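Local coordinates for protein gamma-glutamyltranspeptidase (Streptomyces lincolnensis, PDB 6J3A) that probably acts on gamma-glutamyl-type substrates as a member of the gamma-glutamyltranspeptidase family of N-terminal nucleophile (Ntn) hydrolases, being a homologue of LmbA, at residues E60-A66 and M433-S439; T421-D425 and A497-P501; R553-V557 and G575-T579. The contacts are given in a common frame with arbitrary orientation. Residues are numbered along the deposited sequence.

Contacts 1 and 2 belong to the central core of the chain, with centres about 8 Å apart. Contact 1 pairs two strands edge to edge, while contact 2 lays 421-425 over 497-501, nearly antiparallel, in the opposing layer. The two meet directly: Ser-439 OG lies 2.7 Å from Thr-421 OG1, and Pro-438 O lies 2.8 Å from Cys-422 N. Thr-421 follows an unmodelled part of the chain, and its place is consistent with the N-terminal threonine nucleophile of this family, so both contacts probably border the active site. Contact 3 joins strands of a small separate sheet. Its centre is about 32 Å from that of contact 1 and about 27 Å from that of contact 2.

Contact 1: residues E60-A66 and M433-S439; sequences EVPILLA and MVAATPS
Strands 61-66 and 433-436 run antiparallel, with axes 4.7 Å apart at closest approach and directions 165° apart. Three hydrogen-bonded pairs are complete. Leu-64 N to Ala-435 O and Ala-435 N to Leu-64 O are both 2.8 Å. Ala-66 N to Met-433 O is 3.0 Å, and Met-433 N to Ala-66 O is 3.1 Å. Met-433 O also accepts from Tyr-37 OH. Pro-62 has no amide hydrogen to give, so here the one bond is Thr-437 N to Pro-62 O, weak at 3.3 Å. Beyond it, the third pair is a single bridge: Glu-60 N to Ser-439 O, 2.7 Å, and Ser-439 N to Glu-60 O, 2.9 Å. The outward backbone groups bond to the flanking strands: Ile-63 to Leu-75, Val-434 to Val-426. Glu-60 OE2 forms a salt bridge with Arg-459, and Ser-439 OG hydrogen-bonds Thr-421 and Arg-459. Ile-63 CG2 packs on Val-434 CG2 at 3.5 Å, on the face that helix 111-122 covers. Such buried antiparallel pairing is characteristic of the core sheets of the Ntn-hydrolase alpha-beta-beta-alpha sandwich.

Contact 2: residues T421-D425 and A497-P501; sequences TCHLD and AFGTP
Residues 421-425 and 497-501 are both extended, and their end-to-end directions lie 166° apart. They meet through side chains, with no clear hydrogen bond between them. At Thr-421 (chi1 m), CB points toward Pro-501. Thr-421 CB and Pro-501 CB are 3.5 Å apart, and Thr-421 O approaches Pro-501 CB to 3.1 Å. Thr-421 OG1 finds its hydrogen-bond partner outside these segments, in Ser-439 OG. Cys-422 turns its side chain away. His-423 (chi1 t) turns back toward the second segment and lays one ring face over Gly-499. Gly-499 CA sits 3.4 Å from the ring centroid of His-423, 18° off the ring normal, a CH-pi contact. A CB on Gly-499 would clash with His-423 NE2, so the close fit depends on glycine. Leu-424 points away from 497-501, and its side chain touches Ala-436. Asp-425 (chi1 m) points toward the second segment again. Its OD1 lies 3.1 Å from Phe-498 N, but the angle is too poor for a hydrogen bond, and Asp-425 OD1 is 4.0 Å from Ala-497 CB. Residues 421, 423 and 425 thus share the inward face. The start of strand 424-428, with the loop before it, lies over the end of strand 493-499 through these side chains. This is typical of the two central beta layers of the Ntn-hydrolase sandwich, and Thr-421 is placed as the family's N-terminal nucleophile would be.

Contact 3: residues R553-V557 and G575-T579; sequences RPGSV and GHEVT
This contact joins the two parallel strands of a beta-alpha-beta crossover, in which strand 556-560 leads through helix 565-573 to strand 577-581. They belong to a small mixed sheet that strand 538-540 completes. Three backbone hydrogen bonds set the register. Glu-577 N donates to Gly-555 O at 2.8 Å, Val-557 N to Glu-577 O at 3.0 Å, and Thr-579 N to Val-557 O at 2.9 Å. Ser-556 therefore pairs with Glu-577 and Val-557 with Val-578, with CA-CA distances of 4.8 and 5.0 Å. Two CA-H...O contacts of 3.4 Å add to this, Ser-556 CA to Glu-577 O and Val-578 CA to Val-557 O. A beta turn leads into the first strand and a helix C-cap into the second. Arg-553 to Ser-556 form a type II beta turn, closed by Ser-556 N to Arg-553 O at 3.2 Å, with Gly-555 at positive phi. Gly-575, also at positive phi, is the C-prime residue of the Schellman motif that ends helix 565-573. Apolar packing centres on Val-557 (chi1 p), whose CG1 meets Val-578 CG2 at 3.8 Å and His-576 CB at 4.0 Å. Val-557 also touches Val-306 of helix 299-319. Among the polar side chains, His-576 NE2 hydrogen-bonds His-303. At the ring's other nitrogen, a water lies 2.6 Å from His-576 ND1 and makes a weak 2.7 Å hydrogen bond to Gly-555 O.

Contact 1: residues E60-A66 and M433-S439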
loop_
_atom_site.group_PDB
_atom_site.type_symbol
_atom_site.label_atom_id
_atom_site.label_comp_id
_atom_site.label_asym_id
_atom_site.label_seq_id
_atom_site.Cartn_x
_atom_site.Cartn_y
_atom_site.Cartn_z
ATOM N N GLU A 60 10.273 0.354 -25.042
ATOM C CA GLU A 60 11.467 1.132 -24.695
ATOM C C GLU A 60 11.549 1.370 -23.217
ATOM O O GLU A 60 10.563 1.215 -22.517
ATOM C CB GLU A 60 11.405 2.520 -25.330
ATOM C CG GLU A 60 11.241 2.492 -26.827
ATOM C CD GLU A 60 9.842 2.710 -27.343
ATOM O OE1 GLU A 60 9.709 2.522 -28.556
ATOM O OE2 GLU A 60 8.902 3.058 -26.592
ATOM N N VAL A 61 12.723 1.801 -22.765
ATOM C CA VAL A 61 12.908 2.256 -21.394
ATOM C C VAL A 61 14.207 3.067 -21.251
ATOM O O VAL A 61 15.265 2.603 -21.660
ATOM C CB VAL A 61 12.887 1.076 -20.382
ATOM C CG1 VAL A 61 14.035 0.102 -20.604
ATOM C CG2 VAL A 61 12.910 1.595 -18.957
ATOM N N PRO A 62 14.121 4.293 -20.701
ATOM C CA PRO A 62 15.291 4.929 -20.073
ATOM C C PRO A 62 15.440 4.474 -18.627
ATOM O O PRO A 62 14.464 4.487 -17.887
ATOM C CB PRO A 62 14.966 6.434 -20.105
ATOM C CG PRO A 62 13.662 6.578 -20.809
ATOM C CD PRO A 62 13.001 5.236 -20.853
ATOM N N ILE A 63 16.646 4.089 -18.225
ATOM C CA ILE A 63 16.901 3.712 -16.837
ATOM C C ILE A 63 17.941 4.650 -16.228
ATOM O O ILE A 63 19.016 4.831 -16.792
ATOM C CB ILE A 63 17.393 2.259 -16.721
ATOM C CG1 ILE A 63 16.464 1.309 -17.489
ATOM C CG2 ILE A 63 17.479 1.844 -15.252
ATOM C CD1 ILE A 63 17.055 -0.068 -17.712
ATOM N N LEU A 64 17.601 5.241 -15.083
ATOM C CA LEU A 64 18.545 6.002 -14.273
ATOM C C LEU A 64 18.992 5.151 -13.108
ATOM O O LEU A 64 18.169 4.746 -12.293
ATOM C CB LEU A 64 17.884 7.257 -13.722
ATOM C CG LEU A 64 17.922 8.480 -14.625
ATOM C CD1 LEU A 64 16.934 9.512 -14.118
ATOM C CD2 LEU A 64 19.323 9.066 -14.670
ATOM N N LEU A 65 20.290 4.910 -13.005
ATOM C CA LEU A 65 20.827 4.120 -11.910
ATOM C C LEU A 65 21.772 4.972 -11.057
ATOM O O LEU A 65 22.457 5.862 -11.562
ATOM C CB LEU A 65 21.505 2.842 -12.414
ATOM C CG LEU A 65 22.493 2.884 -13.586
ATOM C CD1 LEU A 65 23.430 1.679 -13.519
ATOM C CD2 LEU A 65 21.801 2.912 -14.947
ATOM N N ALA A 66 21.771 4.699 -9.758
ATOM C CA ALA A 66 22.619 5.395 -8.799
ATOM C C ALA A 66 23.146 4.359 -7.822
ATOM O O ALA A 66 22.634 4.270 -6.704
ATOM C CB ALA A 66 21.826 6.464 -8.068
ATOM N N MET A 433 20.054 2.763 -5.955
ATOM C CA MET A 433 18.753 3.217 -6.439
ATOM C C MET A 433 18.649 3.014 -7.930
ATOM O O MET A 433 19.667 2.932 -8.633
ATOM C CB MET A 433 18.515 4.684 -6.126
ATOM C CG MET A 433 18.716 5.029 -4.668
ATOM S SD MET A 433 18.450 6.780 -4.367
ATOM C CE MET A 433 16.706 6.764 -4.030
ATOM N N VAL A 434 17.404 2.943 -8.394
ATOM C CA VAL A 434 17.084 2.827 -9.815
ATOM C C VAL A 434 15.723 3.503 -10.088
ATOM O O VAL A 434 14.825 3.452 -9.258
ATOM C CB VAL A 434 17.136 1.350 -10.267
ATOM C CG1 VAL A 434 15.993 0.540 -9.683
ATOM C CG2 VAL A 434 17.168 1.243 -11.775
ATOM N N ALA A 435 15.596 4.171 -11.230
ATOM C CA ALA A 435 14.320 4.767 -11.664
ATOM C C ALA A 435 14.177 4.523 -13.161
ATOM O O ALA A 435 15.038 4.944 -13.938
ATOM C CB ALA A 435 14.277 6.258 -11.365
ATOM N N ALA A 436 13.108 3.840 -13.562
ATOM C CA ALA A 436 12.922 3.453 -14.964
ATOM C C ALA A 436 11.519 3.783 -15.401
ATOM O O ALA A 436 10.572 3.595 -14.645
ATOM C CB ALA A 436 13.184 1.967 -15.149
ATOM N N THR A 437 11.393 4.232 -16.643
ATOM C CA THR A 437 10.111 4.588 -17.228
ATOM C C THR A 437 9.906 3.727 -18.468
ATOM O O THR A 437 10.146 4.190 -19.569
ATOM C CB THR A 437 10.099 6.096 -17.566
ATOM O OG1 THR A 437 10.311 6.849 -16.368
ATOM C CG2 THR A 437 8.782 6.542 -18.174
ATOM N N PRO A 438 9.496 2.450 -18.296
ATOM C CA PRO A 438 9.279 1.609 -19.471
ATOM C C PRO A 438 7.932 1.844 -20.145
ATOM O O PRO A 438 6.938 2.121 -19.480
ATOM C CB PRO A 438 9.365 0.190 -18.909
ATOM C CG PRO A 438 8.877 0.334 -17.523
ATOM C CD PRO A 438 9.390 1.662 -17.056
ATOM N N SER A 439 7.917 1.704 -21.465
ATOM C CA SER A 439 6.762 2.060 -22.268
ATOM C C SER A 439 6.861 1.421 -23.637
ATOM O O SER A 439 7.859 0.782 -23.961
ATOM C CB SER A 439 6.705 3.579 -22.420
ATOM O OG SER A 439 5.550 3.996 -23.126
#

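Contact 2: residues T421-D425 and A497-P501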
loop_
_atom_site.group_PDB
_atom_site.type_symbol
_atom_site.label_atom_id
_atom_site.label_comp_id
_atom_site.label_asym_id
_atom_site.label_seq_id
_atom_site.Cartn_x
_atom_site.Cartn_y
_atom_site.Cartn_z
ATOM N N THR A 421 2.557 4.267 -20.846
ATOM C CA THR A 421 3.796 4.129 -20.088
ATOM C C THR A 421 3.572 3.575 -18.662
ATOM O O THR A 421 2.517 3.779 -18.053
ATOM C CB THR A 421 4.526 5.483 -20.052
ATOM O OG1 THR A 421 4.784 5.907 -21.400
ATOM C CG2 THR A 421 5.827 5.409 -19.272
ATOM N N CYS A 422 4.582 2.862 -18.167
ATOM C CA CYS A 422 4.688 2.444 -16.763
ATOM C C CYS A 422 5.889 3.096 -16.078
ATOM O O CYS A 422 6.722 3.737 -16.724
ATOM C CB CYS A 422 4.830 0.927 -16.691
ATOM S SG CYS A 422 3.511 0.065 -17.571
ATOM N N HIS A 423 5.975 2.929 -14.762
ATOM C CA HIS A 423 7.169 3.330 -14.017
ATOM C C HIS A 423 7.440 2.432 -12.821
ATOM O O HIS A 423 6.510 1.906 -12.220
ATOM C CB HIS A 423 7.064 4.775 -13.541
ATOM C CG HIS A 423 8.373 5.341 -13.090
ATOM N ND1 HIS A 423 8.793 5.313 -11.777
ATOM C CD2 HIS A 423 9.370 5.920 -13.791
ATOM C CE1 HIS A 423 9.988 5.866 -11.696
ATOM N NE2 HIS A 423 10.366 6.231 -12.901
ATOM N N LEU A 424 8.718 2.252 -12.495
ATOM C CA LEU A 424 9.094 1.644 -11.228
ATOM C C LEU A 424 10.383 2.266 -10.674
ATOM O O LEU A 424 11.262 2.675 -11.444
ATOM C CB LEU A 424 9.180 0.118 -11.336
ATOM C CG LEU A 424 10.446 -0.552 -11.855
ATOM C CD1 LEU A 424 10.338 -2.048 -11.644
ATOM C CD2 LEU A 424 10.643 -0.248 -13.324
ATOM N N ASP A 425 10.449 2.371 -9.343
ATOM C CA ASP A 425 11.644 2.811 -8.609
ATOM C C ASP A 425 12.000 1.751 -7.595
ATOM O O ASP A 425 11.105 1.131 -7.028
ATOM C CB ASP A 425 11.379 4.076 -7.799
ATOM C CG ASP A 425 10.870 5.207 -8.627
ATOM O OD1 ASP A 425 11.688 5.758 -9.398
ATOM O OD2 ASP A 425 9.684 5.565 -8.494
ATOM N N ALA A 497 14.538 8.701 -5.966
ATOM C CA ALA A 497 14.409 8.119 -7.296
ATOM C C ALA A 497 12.934 8.069 -7.570
ATOM O O ALA A 497 12.178 7.495 -6.788
ATOM C CB ALA A 497 14.993 6.714 -7.334
ATOM N N PHE A 498 12.526 8.653 -8.686
ATOM C CA PHE A 498 11.118 8.865 -8.952
ATOM C C PHE A 498 10.798 8.947 -10.444
ATOM O O PHE A 498 11.688 8.944 -11.304
ATOM C CB PHE A 498 10.621 10.102 -8.173
ATOM C CG PHE A 498 11.307 11.387 -8.537
ATOM C CD1 PHE A 498 12.612 11.638 -8.136
ATOM C CD2 PHE A 498 10.630 12.372 -9.253
ATOM C CE1 PHE A 498 13.239 12.835 -8.460
ATOM C CE2 PHE A 498 11.251 13.572 -9.579
ATOM C CZ PHE A 498 12.554 13.807 -9.173
ATOM N N GLY A 499 9.503 8.959 -10.727
ATOM C CA GLY A 499 9.002 9.099 -12.082
ATOM C C GLY A 499 7.504 8.926 -12.167
ATOM O O GLY A 499 6.816 8.783 -11.155
ATOM N N THR A 500 7.008 8.967 -13.393
ATOM C CA THR A 500 5.586 8.818 -13.676
ATOM C C THR A 500 5.396 8.610 -15.165
ATOM O O THR A 500 6.150 9.163 -15.963
ATOM C CB THR A 500 4.748 10.063 -13.265
ATOM O OG1 THR A 500 3.377 9.866 -13.621
ATOM C CG2 THR A 500 5.216 11.343 -13.949
ATOM N N PRO A 501 4.379 7.831 -15.550
ATOM C CA PRO A 501 3.939 7.891 -16.923
ATOM C C PRO A 501 3.085 9.136 -17.149
ATOM O O PRO A 501 2.761 9.866 -16.205
ATOM C CB PRO A 501 3.101 6.631 -17.060
ATOM C CG PRO A 501 2.483 6.476 -15.723
ATOM C CD PRO A 501 3.543 6.917 -14.754
#

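Contact 3: residues R553-V557 and G575-T579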
loop_
_atom_site.group_PDB
_atom_site.type_symbol
_atom_site.label_atom_id
_atom_site.label_comp_id
_atom_site.label_asym_id
_atom_site.label_seq_id
_atom_site.Cartn_x
_atom_site.Cartn_y
_atom_site.Cartn_z
ATOM N N ARG A 553 -2.974 22.880 -27.899
ATOM C CA ARG A 553 -4.145 23.599 -27.391
ATOM C C ARG A 553 -3.679 24.898 -26.741
ATOM O O ARG A 553 -3.236 24.885 -25.593
ATOM C CB ARG A 553 -4.919 22.726 -26.406
ATOM C CG ARG A 553 -5.462 21.441 -27.026
ATOM C CD ARG A 553 -5.648 20.318 -26.006
ATOM N NE ARG A 553 -7.015 20.238 -25.446
ATOM C CZ ARG A 553 -7.341 20.020 -24.157
ATOM N NH1 ARG A 553 -6.414 19.885 -23.203
ATOM N NH2 ARG A 553 -8.627 19.958 -23.803
ATOM N N PRO A 554 -3.746 26.022 -27.486
ATOM C CA PRO A 554 -3.199 27.282 -26.985
ATOM C C PRO A 554 -3.820 27.746 -25.675
ATOM O O PRO A 554 -5.041 27.737 -25.534
ATOM C CB PRO A 554 -3.523 28.279 -28.105
ATOM C CG PRO A 554 -3.606 27.454 -29.334
ATOM C CD PRO A 554 -4.194 26.150 -28.889
ATOM N N GLY A 555 -2.959 28.130 -24.733
ATOM C CA GLY A 555 -3.366 28.619 -23.413
ATOM C C GLY A 555 -4.121 27.651 -22.509
ATOM O O GLY A 555 -4.725 28.079 -21.523
ATOM N N SER A 556 -4.067 26.354 -22.818
ATOM C CA SER A 556 -4.894 25.353 -22.144
ATOM C C SER A 556 -4.183 24.737 -20.959
ATOM O O SER A 556 -3.100 24.171 -21.101
ATOM C CB SER A 556 -5.292 24.238 -23.103
ATOM O OG SER A 556 -6.218 23.362 -22.482
ATOM N N VAL A 557 -4.824 24.818 -19.796
ATOM C CA VAL A 557 -4.284 24.239 -18.567
ATOM C C VAL A 557 -5.345 23.424 -17.815
ATOM O O VAL A 557 -6.509 23.819 -17.724
ATOM C CB VAL A 557 -3.652 25.330 -17.676
ATOM C CG1 VAL A 557 -4.712 26.219 -17.042
ATOM C CG2 VAL A 557 -2.759 24.706 -16.620
ATOM N N GLY A 575 -5.980 34.986 -17.945
ATOM C CA GLY A 575 -6.091 34.616 -19.355
ATOM C C GLY A 575 -5.835 33.163 -19.689
ATOM O O GLY A 575 -5.707 32.817 -20.865
ATOM N N HIS A 576 -5.755 32.307 -18.674
ATOM C CA HIS A 576 -5.658 30.867 -18.901
ATOM C C HIS A 576 -6.995 30.318 -19.367
ATOM O O HIS A 576 -8.046 30.761 -18.901
ATOM C CB HIS A 576 -5.267 30.141 -17.620
ATOM C CG HIS A 576 -3.882 30.453 -17.147
ATOM N ND1 HIS A 576 -2.786 29.707 -17.525
ATOM C CD2 HIS A 576 -3.412 31.420 -16.324
ATOM C CE1 HIS A 576 -1.702 30.208 -16.963
ATOM N NE2 HIS A 576 -2.053 31.249 -16.230
ATOM N N GLU A 577 -6.944 29.370 -20.298
ATOM C CA GLU A 577 -8.105 28.552 -20.639
ATOM C C GLU A 577 -8.084 27.287 -19.764
ATOM O O GLU A 577 -7.442 26.285 -20.087
ATOM C CB GLU A 577 -8.118 28.222 -22.136
ATOM C CG GLU A 577 -8.237 29.455 -23.042
ATOM C CD GLU A 577 -9.507 30.278 -22.821
ATOM O OE1 GLU A 577 -9.442 31.522 -22.969
ATOM O OE2 GLU A 577 -10.566 29.688 -22.497
ATOM N N VAL A 578 -8.800 27.366 -18.645
ATOM C CA VAL A 578 -8.748 26.360 -17.590
ATOM C C VAL A 578 -9.825 25.291 -17.744
ATOM O O VAL A 578 -11.021 25.590 -17.703
ATOM C CB VAL A 578 -8.927 27.017 -16.205
ATOM C CG1 VAL A 578 -8.950 25.979 -15.085
ATOM C CG2 VAL A 578 -7.818 28.026 -15.953
ATOM N N THR A 579 -9.384 24.046 -17.888
ATOM C CA THR A 579 -10.272 22.887 -17.814
ATOM C C THR A 579 -10.134 22.276 -16.407
ATOM O O THR A 579 -9.023 21.983 -15.956
ATOM C CB THR A 579 -9.938 21.842 -18.905
ATOM O OG1 THR A 579 -9.802 22.486 -20.177
ATOM C CG2 THR A 579 -11.039 20.819 -19.022
HETATM O O HOH W 1 -2.741 28.317 -19.713
#